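Local coordinates for protein glycerol dehydratase (Clostridium butyricum, PDB 1R9D) that probably dehydrates glycerol as a B12-independent lyase of the glycyl radical enzyme family, related to pyruvate formate lyase, at residues 106-110 / 333-337; 207-212 / 520-524; 347-353 / 379-385; 452-458 / 651-656. All coordinates share one frame; numbering follows the deposited sequence.

How the interactions relate
Read together, the four contacts illustrate how chemistry follows place in a large, mainly helical glycyl radical enzyme. Interaction 1, its centre about 15 Å from the centre of the chain, is a buried contact between two loops near bound glycerol, made through a carboxylate that grips backbone N-H groups. Interactions 2 and 4 are also buried but lie farther out, with centres about 45 Å apart on opposite sides of the chain's centre. Interaction 2 is helix against helix with no hydrogen bond across it; interaction 4 holds a helix start to a loop by polar bonds. Interaction 3 is partly buried and holds turns beyond two strands of one sheet, using an indole. None of the four touches another.

Interaction 1 (106-110 / 333-337); sequences GDAFQ and FGGYP
OD2 of Asp-107 is met by two successive backbone N-H groups of the glycine-containing loop 333-337, Tyr-336 N at 2.8 Å and, weakly, Gly-335 N. The Tyr-336 bond comes from the syn side but out of the carboxylate plane. OD1 accepts from Gly-335 N at 2.9 Å, nearly straight (172°) and on its syn lone pair, and the fork fixes the rotation of the carboxylate. With CG beside the backbone N (chi1 -69°), the acid reaches the loop although its CB does not point there.

Tyr-336 returns the grip in the opposite sense. Its OH donates to Ala-108 O at 2.6 Å, in the carbonyl plane and on a lone pair, and the oxygen lies at the edge of the phenol ring. Phe-109 completes the seam: the edge of Tyr-336 is directed at its face in an offset edge-to-face pair, the planes at 90° and the centroids 5.4 Å apart. The nearest atoms are Phe-109 CE1 and Tyr-336 CE2, at 3.6 Å.

The surroundings are consistent with a place beside the active site of a glycyl radical enzyme. Phe-333 lies close to bound glycerol, and Gly-334 O accepts from Tyr-764 OH, next in sequence to Gly-763, the predicted radical site, which carries no radical here. Asp-107 also bonds through its backbone to Ser-770. One acid and one phenol thus tie both loops together largely through main-chain atoms. Two N-H groups converging on a buried carboxylate would be expected to favour its ionised form.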
loop_
_atom_site.group_PDB
_atom_site.type_symbol
_atom_site.label_atom_id
_atom_site.label_comp_id
_atom_site.label_asym_id
_atom_site.label_seq_id
_atom_site.Cartn_x
_atom_site.Cartn_y
_atom_site.Cartn_z
ATOM N N GLY A 106 -25.193 -19.521 -26.042
ATOM C CA GLY A 106 -25.840 -19.066 -24.826
ATOM C C GLY A 106 -25.070 -17.882 -24.271
ATOM O O GLY A 106 -23.934 -17.644 -24.668
ATOM N N ASP A 107 -25.684 -17.147 -23.351
ATOM C CA ASP A 107 -25.052 -15.979 -22.741
ATOM C C ASP A 107 -24.482 -15.019 -23.777
ATOM O O ASP A 107 -23.386 -14.490 -23.608
ATOM C CB ASP A 107 -23.939 -16.405 -21.778
ATOM C CG ASP A 107 -24.476 -17.104 -20.540
ATOM O OD1 ASP A 107 -24.751 -18.319 -20.609
ATOM O OD2 ASP A 107 -24.636 -16.431 -19.500
ATOM N N ALA A 108 -25.230 -14.797 -24.852
ATOM C CA ALA A 108 -24.775 -13.890 -25.892
ATOM C C ALA A 108 -25.019 -12.448 -25.464
ATOM O O ALA A 108 -25.991 -12.149 -24.767
ATOM C CB ALA A 108 -25.509 -14.184 -27.202
ATOM N N PHE A 109 -24.119 -11.559 -25.870
ATOM C CA PHE A 109 -24.252 -10.140 -25.568
ATOM C C PHE A 109 -24.062 -9.338 -26.847
ATOM O O PHE A 109 -23.249 -9.696 -27.701
ATOM C CB PHE A 109 -23.206 -9.671 -24.547
ATOM C CG PHE A 109 -23.551 -9.993 -23.122
ATOM C CD1 PHE A 109 -23.226 -11.228 -22.571
ATOM C CD2 PHE A 109 -24.187 -9.051 -22.324
ATOM C CE1 PHE A 109 -23.528 -11.515 -21.244
ATOM C CE2 PHE A 109 -24.494 -9.327 -20.996
ATOM C CZ PHE A 109 -24.163 -10.562 -20.454
ATOM N N GLN A 110 -24.819 -8.256 -26.971
ATOM C CA GLN A 110 -24.710 -7.377 -28.129
ATOM C C GLN A 110 -23.825 -6.209 -27.699
ATOM O O GLN A 110 -23.703 -5.926 -26.510
ATOM C CB GLN A 110 -26.090 -6.841 -28.528
ATOM C CG GLN A 110 -27.157 -7.908 -28.730
ATOM C CD GLN A 110 -26.729 -8.977 -29.713
ATOM O OE1 GLN A 110 -26.358 -8.676 -30.848
ATOM N NE2 GLN A 110 -26.776 -10.235 -29.282
ATOM N N PHE A 333 -20.230 -19.897 -15.057
ATOM C CA PHE A 333 -21.449 -19.234 -14.608
ATOM C C PHE A 333 -22.420 -19.027 -15.774
ATOM O O PHE A 333 -22.628 -17.899 -16.220
ATOM C CB PHE A 333 -21.107 -17.869 -13.993
ATOM C CG PHE A 333 -19.938 -17.894 -13.029
ATOM C CD1 PHE A 333 -18.674 -17.479 -13.435
ATOM C CD2 PHE A 333 -20.109 -18.324 -11.715
ATOM C CE1 PHE A 333 -17.596 -17.485 -12.547
ATOM C CE2 PHE A 333 -19.036 -18.337 -10.816
ATOM C CZ PHE A 333 -17.779 -17.917 -11.231
ATOM N N GLY A 334 -23.033 -20.105 -16.254
ATOM C CA GLY A 334 -23.943 -19.975 -17.382
ATOM C C GLY A 334 -25.357 -19.514 -17.092
ATOM O O GLY A 334 -25.897 -19.764 -16.017
ATOM N N GLY A 335 -25.961 -18.827 -18.066
ATOM C CA GLY A 335 -27.333 -18.366 -17.914
ATOM C C GLY A 335 -27.573 -16.970 -17.357
ATOM O O GLY A 335 -28.580 -16.747 -16.681
ATOM N N TYR A 336 -26.665 -16.034 -17.636
ATOM C CA TYR A 336 -26.796 -14.652 -17.156
ATOM C C TYR A 336 -27.073 -14.572 -15.652
ATOM O O TYR A 336 -27.897 -13.767 -15.220
ATOM C CB TYR A 336 -27.958 -13.951 -17.864
ATOM C CG TYR A 336 -27.882 -13.877 -19.372
ATOM C CD1 TYR A 336 -28.967 -14.276 -20.152
ATOM C CD2 TYR A 336 -26.768 -13.339 -20.017
ATOM C CE1 TYR A 336 -28.950 -14.136 -21.541
ATOM C CE2 TYR A 336 -26.743 -13.195 -21.412
ATOM C CZ TYR A 336 -27.841 -13.595 -22.162
ATOM O OH TYR A 336 -27.842 -13.446 -23.536
ATOM N N PRO A 337 -26.383 -15.385 -14.832
ATOM C CA PRO A 337 -26.609 -15.373 -13.381
ATOM C C PRO A 337 -25.939 -14.277 -12.547
ATOM O O PRO A 337 -24.794 -13.908 -12.797
ATOM C CB PRO A 337 -26.119 -16.755 -12.963
ATOM C CG PRO A 337 -24.906 -16.910 -13.827
ATOM C CD PRO A 337 -25.399 -16.424 -15.192
#

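Interaction 2 (207-212 / 520-524); sequences SVIISC and PFLSS
Val-208 and Ser-211 meet Pro-520 and Ser-524 where two helices cross almost at right angles, a packing of the long helix 197-230 against the short helix 520-524. The segment axes approach to 8.5 Å with a signed crossing angle of -98°, a closeness that suits the small residues at the crossing.

Van der Waals contact makes up the interface. Pro-520, whose CB points toward the partner helix, sets its ring against Ser-207 and Ser-211, and its CB comes within 3.3 Å of Ser-211 OG. Val-208 has CG1 anti to the backbone N (chi1 166°), which carries that methyl to Ser-524, while CG2 rests near Pro-520 O. Farther along, Cys-212 SG stands loosely off Phe-521 CD2, 4.5 Å away and oblique to the ring.

Hydrogen bonds stay within each helix. Ser-211 OG donates to Ser-207 O, which also accepts Ser-211 N from the opposite face of its carbonyl plane. Ser-524 OG likewise turns back to Phe-521 O at 2.6 Å. Both hydroxyls thus give their protons to their own helix.

Outside partners frame the crossing: helix 47-61 packs on Ser-207, Ser-211 and Pro-520, and Glu-277 accepts from the N-H groups of Phe-521 and Leu-522. The tightest carbon pair is Val-208 CG1 against Ser-524 CB, at 3.5 Å, shorter than usual van der Waals contact.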
loop_
_atom_site.group_PDB
_atom_site.type_symbol
_atom_site.label_atom_id
_atom_site.label_comp_id
_atom_site.label_asym_id
_atom_site.label_seq_id
_atom_site.Cartn_x
_atom_site.Cartn_y
_atom_site.Cartn_z
ATOM N N SER A 207 -13.654 9.018 2.662
ATOM C CA SER A 207 -14.023 8.359 1.415
ATOM C C SER A 207 -15.430 7.790 1.552
ATOM O O SER A 207 -16.187 7.733 0.584
ATOM C CB SER A 207 -13.033 7.243 1.079
ATOM O OG SER A 207 -11.774 7.775 0.716
ATOM N N VAL A 208 -15.775 7.358 2.761
ATOM C CA VAL A 208 -17.110 6.833 3.025
ATOM C C VAL A 208 -18.116 7.976 2.883
ATOM O O VAL A 208 -19.201 7.802 2.332
ATOM C CB VAL A 208 -17.222 6.269 4.458
ATOM C CG1 VAL A 208 -18.685 6.051 4.825
ATOM C CG2 VAL A 208 -16.451 4.953 4.561
ATOM N N ILE A 209 -17.745 9.146 3.398
ATOM C CA ILE A 209 -18.616 10.316 3.341
ATOM C C ILE A 209 -18.870 10.752 1.901
ATOM O O ILE A 209 -20.017 10.995 1.515
ATOM C CB ILE A 209 -18.008 11.483 4.155
ATOM C CG1 ILE A 209 -17.962 11.089 5.635
ATOM C CG2 ILE A 209 -18.837 12.753 3.960
ATOM C CD1 ILE A 209 -17.264 12.087 6.533
ATOM N N ILE A 210 -17.804 10.841 1.114
ATOM C CA ILE A 210 -17.914 11.226 -0.288
ATOM C C ILE A 210 -18.813 10.233 -1.026
ATOM O O ILE A 210 -19.674 10.624 -1.823
ATOM C CB ILE A 210 -16.524 11.249 -0.961
ATOM C CG1 ILE A 210 -15.691 12.400 -0.385
ATOM C CG2 ILE A 210 -16.668 11.386 -2.475
ATOM C CD1 ILE A 210 -14.235 12.379 -0.798
ATOM N N SER A 211 -18.615 8.946 -0.750
ATOM C CA SER A 211 -19.392 7.896 -1.401
ATOM C C SER A 211 -20.880 7.963 -1.079
ATOM O O SER A 211 -21.725 7.836 -1.973
ATOM C CB SER A 211 -18.843 6.518 -1.013
ATOM O OG SER A 211 -17.513 6.365 -1.470
ATOM N N CYS A 212 -21.204 8.152 0.194
ATOM C CA CYS A 212 -22.599 8.232 0.604
ATOM C C CYS A 212 -23.260 9.519 0.111
ATOM O O CYS A 212 -24.460 9.540 -0.177
ATOM C CB CYS A 212 -22.711 8.115 2.125
ATOM S SG CYS A 212 -22.395 6.422 2.734
ATOM N N PRO A 520 -15.135 1.909 -0.536
ATOM C CA PRO A 520 -15.702 2.826 0.461
ATOM C C PRO A 520 -17.198 2.648 0.724
ATOM O O PRO A 520 -17.625 2.544 1.874
ATOM C CB PRO A 520 -15.407 4.215 -0.123
ATOM C CG PRO A 520 -14.291 3.984 -1.082
ATOM C CD PRO A 520 -14.626 2.660 -1.696
ATOM N N PHE A 521 -17.998 2.619 -0.339
ATOM C CA PHE A 521 -19.444 2.495 -0.176
ATOM C C PHE A 521 -19.876 1.174 0.465
ATOM O O PHE A 521 -20.578 1.163 1.479
ATOM C CB PHE A 521 -20.150 2.681 -1.526
ATOM C CG PHE A 521 -21.651 2.693 -1.427
ATOM C CD1 PHE A 521 -22.402 1.611 -1.876
ATOM C CD2 PHE A 521 -22.313 3.777 -0.857
ATOM C CE1 PHE A 521 -23.795 1.603 -1.759
ATOM C CE2 PHE A 521 -23.704 3.784 -0.734
ATOM C CZ PHE A 521 -24.449 2.694 -1.186
ATOM N N LEU A 522 -19.456 0.063 -0.126
ATOM C CA LEU A 522 -19.814 -1.249 0.402
ATOM C C LEU A 522 -19.363 -1.411 1.859
ATOM O O LEU A 522 -20.119 -1.884 2.708
ATOM C CB LEU A 522 -19.174 -2.345 -0.451
ATOM C CG LEU A 522 -19.567 -3.777 -0.075
ATOM C CD1 LEU A 522 -21.018 -4.014 -0.461
ATOM C CD2 LEU A 522 -18.656 -4.774 -0.783
ATOM N N SER A 523 -18.129 -1.004 2.142
ATOM C CA SER A 523 -17.574 -1.136 3.487
ATOM C C SER A 523 -18.344 -0.389 4.568
ATOM O O SER A 523 -18.410 -0.839 5.715
ATOM C CB SER A 523 -16.113 -0.673 3.497
ATOM O OG SER A 523 -15.313 -1.482 2.650
ATOM N N SER A 524 -18.932 0.745 4.207
ATOM C CA SER A 524 -19.669 1.551 5.171
ATOM C C SER A 524 -20.894 0.838 5.728
ATOM O O SER A 524 -21.406 1.212 6.781
ATOM C CB SER A 524 -20.091 2.882 4.535
ATOM O OG SER A 524 -21.071 2.686 3.527
#

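Interaction 3 (347-353 / 379-385); sequences QNSEGKD and RIWNKTP
Trp-381 is clasped on one face and along its edge by a single loop, 347-353. Gln-347 lies over the face: its CB sits 4.1 Å from the centroid of the six-membered ring, a CH-pi contact, and its amide continues across the indole with the planes 34° apart. At the edge, Trp-381 NE1 donates at 3.0 Å, nearly straight (171°), to Asp-353 OD1, which accepts on its anti lone pair; carboxylate and ring are almost coplanar. Asp-353 OD2 bonds to Thr-355 and also touches Pro-385 CG, 3.4 Å away.

These residues lie just beyond the C-terminal ends of two neighbouring parallel strands, 341-344 and 375-380, which helix 357-369 links as a beta-alpha-beta unit. Each loop makes a type I turn. In one, Asn-348 OD1 accepts from Glu-350 N in an Asx turn and from Lys-352 N on the opposite face; in the other, Thr-384 OG1 accepts from Trp-381 N. The turn 381-384 folds back over the second indole face, where Lys-383 N lies 3.5 Å above the plane.

The guanidinium of Arg-379 turns one face to the backbone N of Gln-347, while Asp-408 OD2 binds both Arg-379 NH2 and Gln-347 NE2.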
loop_
_atom_site.group_PDB
_atom_site.type_symbol
_atom_site.label_atom_id
_atom_site.label_comp_id
_atom_site.label_asym_id
_atom_site.label_seq_id
_atom_site.Cartn_x
_atom_site.Cartn_y
_atom_site.Cartn_z
ATOM N N GLN A 347 -35.308 -19.047 12.373
ATOM C CA GLN A 347 -35.491 -18.605 13.749
ATOM C C GLN A 347 -34.785 -17.281 13.990
ATOM O O GLN A 347 -34.006 -16.826 13.147
ATOM C CB GLN A 347 -34.968 -19.680 14.716
ATOM C CG GLN A 347 -33.529 -20.107 14.475
ATOM C CD GLN A 347 -33.150 -21.376 15.234
ATOM O OE1 GLN A 347 -33.072 -21.381 16.463
ATOM N NE2 GLN A 347 -32.915 -22.458 14.497
ATOM N N ASN A 348 -35.076 -16.645 15.123
ATOM C CA ASN A 348 -34.425 -15.381 15.454
ATOM C C ASN A 348 -33.278 -15.647 16.426
ATOM O O ASN A 348 -32.967 -16.805 16.720
ATOM C CB ASN A 348 -35.411 -14.372 16.062
ATOM C CG ASN A 348 -36.063 -14.871 17.342
ATOM O OD1 ASN A 348 -35.479 -15.649 18.092
ATOM N ND2 ASN A 348 -37.281 -14.400 17.604
ATOM N N SER A 349 -32.662 -14.581 16.928
ATOM C CA SER A 349 -31.529 -14.713 17.840
ATOM C C SER A 349 -31.798 -15.454 19.144
ATOM O O SER A 349 -30.877 -16.026 19.731
ATOM C CB SER A 349 -30.941 -13.336 18.142
ATOM O OG SER A 349 -30.201 -12.869 17.023
ATOM N N GLU A 350 -33.044 -15.455 19.605
ATOM C CA GLU A 350 -33.350 -16.154 20.844
ATOM C C GLU A 350 -33.856 -17.576 20.603
ATOM O O GLU A 350 -34.328 -18.245 21.522
ATOM C CB GLU A 350 -34.348 -15.341 21.680
ATOM C CG GLU A 350 -35.664 -15.030 21.002
ATOM C CD GLU A 350 -36.356 -13.822 21.620
ATOM O OE1 GLU A 350 -36.391 -13.729 22.870
ATOM O OE2 GLU A 350 -36.868 -12.970 20.857
ATOM N N GLY A 351 -33.744 -18.037 19.360
ATOM C CA GLY A 351 -34.168 -19.387 19.036
ATOM C C GLY A 351 -35.661 -19.626 18.910
ATOM O O GLY A 351 -36.136 -20.731 19.197
ATOM N N LYS A 352 -36.405 -18.604 18.495
ATOM C CA LYS A 352 -37.850 -18.728 18.303
ATOM C C LYS A 352 -38.152 -18.571 16.813
ATOM O O LYS A 352 -37.390 -17.932 16.088
ATOM C CB LYS A 352 -38.607 -17.651 19.081
ATOM C CG LYS A 352 -38.405 -17.675 20.585
ATOM C CD LYS A 352 -39.478 -16.838 21.266
ATOM C CE LYS A 352 -39.199 -16.653 22.748
ATOM N NZ LYS A 352 -38.000 -15.797 22.963
ATOM N N ASP A 353 -39.264 -19.135 16.355
ATOM C CA ASP A 353 -39.602 -19.035 14.941
ATOM C C ASP A 353 -39.783 -17.583 14.520
ATOM O O ASP A 353 -40.326 -16.779 15.271
ATOM C CB ASP A 353 -40.872 -19.813 14.620
ATOM C CG ASP A 353 -41.056 -20.003 13.137
ATOM O OD1 ASP A 353 -40.222 -20.704 12.522
ATOM O OD2 ASP A 353 -42.020 -19.440 12.579
ATOM N N ARG A 379 -35.378 -21.164 5.142
ATOM C CA ARG A 379 -34.642 -21.811 6.222
ATOM C C ARG A 379 -35.619 -22.767 6.888
ATOM O O ARG A 379 -36.797 -22.445 7.043
ATOM C CB ARG A 379 -34.141 -20.776 7.232
ATOM C CG ARG A 379 -32.878 -20.058 6.790
ATOM C CD ARG A 379 -32.449 -18.992 7.786
ATOM N NE ARG A 379 -32.406 -19.511 9.150
ATOM C CZ ARG A 379 -31.946 -18.828 10.191
ATOM N NH1 ARG A 379 -31.478 -17.598 10.020
ATOM N NH2 ARG A 379 -31.974 -19.368 11.407
ATOM N N ILE A 380 -35.131 -23.941 7.272
ATOM C CA ILE A 380 -35.957 -24.956 7.914
ATOM C C ILE A 380 -35.287 -25.380 9.216
ATOM O O ILE A 380 -34.072 -25.538 9.258
ATOM C CB ILE A 380 -36.090 -26.210 7.005
ATOM C CG1 ILE A 380 -36.757 -25.833 5.677
ATOM C CG2 ILE A 380 -36.868 -27.310 7.719
ATOM C CD1 ILE A 380 -38.179 -25.315 5.816
ATOM N N TRP A 381 -36.066 -25.528 10.281
ATOM C CA TRP A 381 -35.512 -25.979 11.548
ATOM C C TRP A 381 -36.520 -26.875 12.261
ATOM O O TRP A 381 -37.616 -27.102 11.748
ATOM C CB TRP A 381 -35.076 -24.794 12.429
ATOM C CG TRP A 381 -36.164 -23.934 12.985
ATOM C CD1 TRP A 381 -37.055 -23.165 12.286
ATOM C CD2 TRP A 381 -36.421 -23.686 14.372
ATOM N NE1 TRP A 381 -37.847 -22.448 13.158
ATOM C CE2 TRP A 381 -37.477 -22.750 14.443
ATOM C CE3 TRP A 381 -35.857 -24.164 15.563
ATOM C CZ2 TRP A 381 -37.981 -22.281 15.661
ATOM C CZ3 TRP A 381 -36.357 -23.697 16.776
ATOM C CH2 TRP A 381 -37.410 -22.764 16.814
ATOM N N ASN A 382 -36.153 -27.405 13.425
ATOM C CA ASN A 382 -37.049 -28.309 14.145
ATOM C C ASN A 382 -38.463 -27.788 14.385
ATOM O O ASN A 382 -39.420 -28.567 14.369
ATOM C CB ASN A 382 -36.437 -28.727 15.489
ATOM C CG ASN A 382 -35.364 -29.797 15.339
ATOM O OD1 ASN A 382 -34.932 -30.404 16.328
ATOM N ND2 ASN A 382 -34.922 -30.029 14.111
ATOM N N LYS A 383 -38.601 -26.482 14.599
ATOM C CA LYS A 383 -39.911 -25.905 14.864
ATOM C C LYS A 383 -40.541 -25.116 13.719
ATOM O O LYS A 383 -41.393 -24.259 13.951
ATOM C CB LYS A 383 -39.851 -25.032 16.121
ATOM C CG LYS A 383 -39.571 -25.819 17.400
ATOM C CD LYS A 383 -39.542 -24.905 18.615
ATOM C CE LYS A 383 -40.492 -25.402 19.692
ATOM N NZ LYS A 383 -41.908 -25.461 19.223
ATOM N N THR A 384 -40.126 -25.398 12.490
ATOM C CA THR A 384 -40.706 -24.725 11.329
ATOM C C THR A 384 -42.200 -25.043 11.308
ATOM O O THR A 384 -42.586 -26.202 11.439
ATOM C CB THR A 384 -40.083 -25.246 10.016
ATOM O OG1 THR A 384 -38.711 -24.842 9.951
ATOM C CG2 THR A 384 -40.844 -24.710 8.802
ATOM N N PRO A 385 -43.058 -24.021 11.157
ATOM C CA PRO A 385 -44.506 -24.272 11.126
ATOM C C PRO A 385 -44.844 -25.168 9.936
ATOM O O PRO A 385 -44.302 -24.979 8.848
ATOM C CB PRO A 385 -45.100 -22.872 10.968
ATOM C CG PRO A 385 -44.068 -21.981 11.602
ATOM C CD PRO A 385 -42.772 -22.577 11.098
#

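Interaction 4 (452-458 / 651-656); sequences NLARIVE and LTGATP
Glu-458 reaches from its helix to the loop 651-656 as an extended arm. CB leaves the helix at a slant to the loop, and CG, anti to the backbone N (chi1 -178°), continues the line toward it. CD arrives 3.7 Å from Gly-653 N. At the tip, OE2 accepts that N-H at 3.2 Å, met from above the carboxylate plane, and also touches the methyl CG2 of Thr-652. The same oxygen receives a weak bond from Arg-455 NH1, part of a salt bridge; Arg-455 is held mainly by others, its NE by Asp-150 O and its NH1 by a salt bridge to Asp-466. OE1 is linked by a water to Ala-654 O, although the bond from the water to OE1 is weak.

At the start of the helix, strand 449-452 runs into helix 453-461 through an N-cap: Asn-452 OD1 accepts from Arg-455 N at 3.1 Å. The other end of this amide crosses to the loop, where ND2 donates to Thr-652 OG1 at 3.0 Å; that hydroxyl is also bonded to Phe-648 O. Thr-652 thus divides its branches, OG1 to the cap and CG2 to Ala-454 CB, 4.0 Å off. At the far end Val-457 CG1 slides along the ring of Pro-656, nearest CD at 3.9 Å.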
loop_
_atom_site.group_PDB
_atom_site.type_symbol
_atom_site.label_atom_id
_atom_site.label_comp_id
_atom_site.label_asym_id
_atom_site.label_seq_id
_atom_site.Cartn_x
_atom_site.Cartn_y
_atom_site.Cartn_z
ATOM N N ASN A 452 -11.027 -29.017 -9.069
ATOM C CA ASN A 452 -11.445 -30.277 -9.690
ATOM C C ASN A 452 -10.925 -31.498 -8.933
ATOM O O ASN A 452 -9.776 -31.901 -9.102
ATOM C CB ASN A 452 -10.950 -30.330 -11.141
ATOM C CG ASN A 452 -11.559 -31.478 -11.924
ATOM O OD1 ASN A 452 -11.896 -32.522 -11.360
ATOM N ND2 ASN A 452 -11.694 -31.296 -13.237
ATOM N N LEU A 453 -11.780 -32.086 -8.102
ATOM C CA LEU A 453 -11.403 -33.260 -7.320
ATOM C C LEU A 453 -11.080 -34.468 -8.200
ATOM O O LEU A 453 -10.201 -35.266 -7.868
ATOM C CB LEU A 453 -12.528 -33.626 -6.355
ATOM C CG LEU A 453 -12.933 -32.583 -5.313
ATOM C CD1 LEU A 453 -14.220 -33.048 -4.637
ATOM C CD2 LEU A 453 -11.812 -32.383 -4.296
ATOM N N ALA A 454 -11.787 -34.600 -9.319
ATOM C CA ALA A 454 -11.564 -35.724 -10.228
ATOM C C ALA A 454 -10.156 -35.720 -10.828
ATOM O O ALA A 454 -9.567 -36.777 -11.063
ATOM C CB ALA A 454 -12.613 -35.712 -11.341
ATOM N N ARG A 455 -9.616 -34.532 -11.081
ATOM C CA ARG A 455 -8.274 -34.421 -11.640
ATOM C C ARG A 455 -7.232 -34.945 -10.665
ATOM O O ARG A 455 -6.188 -35.441 -11.077
ATOM C CB ARG A 455 -7.969 -32.965 -11.996
ATOM C CG ARG A 455 -8.702 -32.484 -13.238
ATOM C CD ARG A 455 -7.968 -32.932 -14.494
ATOM N NE ARG A 455 -6.731 -32.175 -14.659
ATOM C CZ ARG A 455 -5.715 -32.547 -15.430
ATOM N NH1 ARG A 455 -5.780 -33.676 -16.117
ATOM N NH2 ARG A 455 -4.630 -31.787 -15.511
ATOM N N ILE A 456 -7.508 -34.828 -9.366
ATOM C CA ILE A 456 -6.568 -35.312 -8.361
ATOM C C ILE A 456 -6.498 -36.843 -8.432
ATOM O O ILE A 456 -5.437 -37.436 -8.226
ATOM C CB ILE A 456 -6.986 -34.853 -6.934
ATOM C CG1 ILE A 456 -6.980 -33.322 -6.860
ATOM C CG2 ILE A 456 -6.028 -35.423 -5.890
ATOM C CD1 ILE A 456 -5.626 -32.679 -7.174
ATOM N N VAL A 457 -7.623 -37.486 -8.733
ATOM C CA VAL A 457 -7.628 -38.943 -8.852
ATOM C C VAL A 457 -6.801 -39.326 -10.081
ATOM O O VAL A 457 -5.999 -40.251 -10.033
ATOM C CB VAL A 457 -9.058 -39.503 -9.014
ATOM C CG1 VAL A 457 -8.997 -40.992 -9.340
ATOM C CG2 VAL A 457 -9.855 -39.287 -7.732
ATOM N N GLU A 458 -6.995 -38.594 -11.175
ATOM C CA GLU A 458 -6.263 -38.850 -12.415
ATOM C C GLU A 458 -4.760 -38.685 -12.197
ATOM O O GLU A 458 -3.957 -39.492 -12.671
ATOM C CB GLU A 458 -6.752 -37.896 -13.515
ATOM C CG GLU A 458 -6.088 -38.093 -14.870
ATOM C CD GLU A 458 -6.685 -37.212 -15.965
ATOM O OE1 GLU A 458 -6.275 -37.366 -17.136
ATOM O OE2 GLU A 458 -7.559 -36.367 -15.661
ATOM N N LEU A 651 -12.286 -31.270 -19.309
ATOM C CA LEU A 651 -10.838 -31.201 -19.116
ATOM C C LEU A 651 -10.294 -32.401 -18.344
ATOM O O LEU A 651 -9.096 -32.467 -18.060
ATOM C CB LEU A 651 -10.464 -29.925 -18.350
ATOM C CG LEU A 651 -10.864 -28.589 -18.969
ATOM C CD1 LEU A 651 -10.546 -27.450 -17.995
ATOM C CD2 LEU A 651 -10.128 -28.406 -20.281
ATOM N N THR A 652 -11.169 -33.347 -18.014
ATOM C CA THR A 652 -10.767 -34.516 -17.236
ATOM C C THR A 652 -10.821 -35.824 -18.028
ATOM O O THR A 652 -11.809 -36.108 -18.689
ATOM C CB THR A 652 -11.672 -34.655 -16.004
ATOM O OG1 THR A 652 -11.724 -33.400 -15.311
ATOM C CG2 THR A 652 -11.142 -35.724 -15.070
ATOM N N GLY A 653 -9.757 -36.617 -17.943
ATOM C CA GLY A 653 -9.722 -37.883 -18.656
ATOM C C GLY A 653 -10.654 -38.913 -18.044
ATOM O O GLY A 653 -11.400 -38.612 -17.110
ATOM N N ALA A 654 -10.620 -40.136 -18.570
ATOM C CA ALA A 654 -11.461 -41.208 -18.049
ATOM C C ALA A 654 -11.102 -41.466 -16.587
ATOM O O ALA A 654 -9.934 -41.385 -16.205
ATOM C CB ALA A 654 -11.257 -42.481 -18.872
ATOM N N THR A 655 -12.107 -41.775 -15.773
ATOM C CA THR A 655 -11.874 -42.041 -14.360
ATOM C C THR A 655 -12.288 -43.466 -13.966
ATOM O O THR A 655 -13.083 -44.105 -14.659
ATOM C CB THR A 655 -12.605 -40.989 -13.489
ATOM O OG1 THR A 655 -13.928 -40.768 -13.999
ATOM C CG2 THR A 655 -11.832 -39.670 -13.504
ATOM N N PRO A 656 -11.738 -43.982 -12.850
ATOM C CA PRO A 656 -11.999 -45.327 -12.315
ATOM C C PRO A 656 -13.453 -45.717 -12.061
ATOM O O PRO A 656 -13.751 -46.896 -11.879
ATOM C CB PRO A 656 -11.176 -45.355 -11.026
ATOM C CG PRO A 656 -10.037 -44.445 -11.332
ATOM C CD PRO A 656 -10.727 -43.292 -12.029
HETATM O O HOH W 1 -7.408 -40.430 -17.203
#